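Local structure of arginine kinase (Cydia pomonella granulosis virus, 6VVG) at residues Phe194-Trp197 with Ala198-Val201. The protein binds AMP in its nucleotide pocket and probably acts as a serine/threonine protein kinase, transferring phosphate from ATP to protein substrates. Sequence-based numbering, arbitrary orientation.
Sequences FDWW and AVGV
Val-199 and Trp-196 sit side by side on helix 192-208, the alpha-F helix of the protein kinase fold, which runs through the core of the C-terminal lobe. Val-199 CG2 rests at the edge of the indole, near its plane, 3.9 Å from Trp-196 CE3. That methyl lies beside the backbone N of its own residue, which also brings CG2 within 3.3 Å of Asp-195 O. Branched at CB, valine can touch ring edge and carbonyl with one methyl, and the packing here is tight, with Leu-125 and Leu-129 of helix 115-133 against Val-199. Around Trp-197 and Val-201 the contact is looser, though still buried, because the indole of Trp-197 points out to neighbouring elements. With CG anti to the backbone N (chi1 179°), that ring swings out to Tyr-235, Pro-182 and Arg-264, and meets Val-201 CG2 only obliquely, 3.9 Å from NE1. Asp-195 belongs to the DxW signature of this helix; its OD2 is hydrogen-bonded to His-133 NE2 and His-139 N, its OD1 to Asn-140 N, in the HND variant of the catalytic-loop HRD motif, and these three partners would probably stabilise a negative charge. Gly-200 N hydrogen-bonds Trp-196 O (2.9 Å) as in any helical turn. Straighter and shorter is the bond from Val-199 N to Asp-195 O, 2.8 Å with an N-H...O angle of 161°.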
# COMPACT_ATOMS: atom_id res chain seq x y z
N PHE A 194 1.23 2.06 17.30
CA PHE A 194 1.66 0.67 17.30
C PHE A 194 3.17 0.58 17.20
O PHE A 194 3.83 -0.12 17.97
CB PHE A 194 1.03 -0.09 16.12
CG PHE A 194 -0.42 -0.43 16.30
CD1 PHE A 194 -1.23 0.30 17.14
CD2 PHE A 194 -0.98 -1.48 15.59
CE1 PHE A 194 -2.57 -0.02 17.29
CE2 PHE A 194 -2.31 -1.80 15.73
CZ PHE A 194 -3.11 -1.07 16.58
N ASP A 195 3.74 1.29 16.21
CA ASP A 195 5.18 1.28 16.01
C ASP A 195 5.90 1.92 17.19
O ASP A 195 6.94 1.42 17.63
CB ASP A 195 5.53 2.01 14.71
CG ASP A 195 5.31 1.16 13.47
OD1 ASP A 195 5.09 -0.06 13.61
OD2 ASP A 195 5.36 1.71 12.36
N TRP A 196 5.37 3.03 17.70
CA TRP A 196 6.06 3.73 18.78
C TRP A 196 6.15 2.88 20.03
O TRP A 196 7.17 2.90 20.73
CB TRP A 196 5.36 5.06 19.06
CG TRP A 196 5.43 6.01 17.90
CD1 TRP A 196 4.43 6.81 17.43
CD2 TRP A 196 6.56 6.24 17.04
NE1 TRP A 196 4.87 7.53 16.35
CE2 TRP A 196 6.17 7.19 16.09
CE3 TRP A 196 7.86 5.73 17.00
CZ2 TRP A 196 7.04 7.65 15.10
CZ3 TRP A 196 8.72 6.18 16.01
CH2 TRP A 196 8.30 7.14 15.08
N TRP A 197 5.10 2.11 20.34
CA TRP A 197 5.16 1.20 21.48
C TRP A 197 6.27 0.18 21.29
O TRP A 197 7.07 -0.08 22.21
CB TRP A 197 3.82 0.51 21.67
CG TRP A 197 3.80 -0.47 22.81
CD1 TRP A 197 4.17 -1.78 22.76
CD2 TRP A 197 3.37 -0.22 24.15
NE1 TRP A 197 4.00 -2.36 24.00
CE2 TRP A 197 3.52 -1.42 24.87
CE3 TRP A 197 2.89 0.91 24.82
CZ2 TRP A 197 3.19 -1.53 26.22
CZ3 TRP A 197 2.57 0.80 26.16
CH2 TRP A 197 2.72 -0.41 26.84
N ALA A 198 6.34 -0.43 20.10
CA ALA A 198 7.41 -1.38 19.82
C ALA A 198 8.78 -0.72 19.93
O ALA A 198 9.73 -1.33 20.43
CB ALA A 198 7.22 -1.99 18.43
N VAL A 199 8.90 0.52 19.47
CA VAL A 199 10.14 1.26 19.66
C VAL A 199 10.47 1.35 21.14
O VAL A 199 11.63 1.19 21.55
CB VAL A 199 10.05 2.66 19.02
CG1 VAL A 199 11.22 3.52 19.48
CG2 VAL A 199 10.03 2.55 17.50
N GLY A 200 9.46 1.61 21.97
CA GLY A 200 9.68 1.66 23.40
C GLY A 200 10.23 0.36 23.95
O GLY A 200 11.14 0.35 24.78
N VAL A 201 9.68 -0.77 23.50
CA VAL A 201 10.19 -2.06 23.95
C VAL A 201 11.64 -2.25 23.49
O VAL A 201 12.50 -2.68 24.27
CB VAL A 201 9.29 -3.21 23.46
CG1 VAL A 201 9.88 -4.55 23.88
CG2 VAL A 201 7.88 -3.04 23.98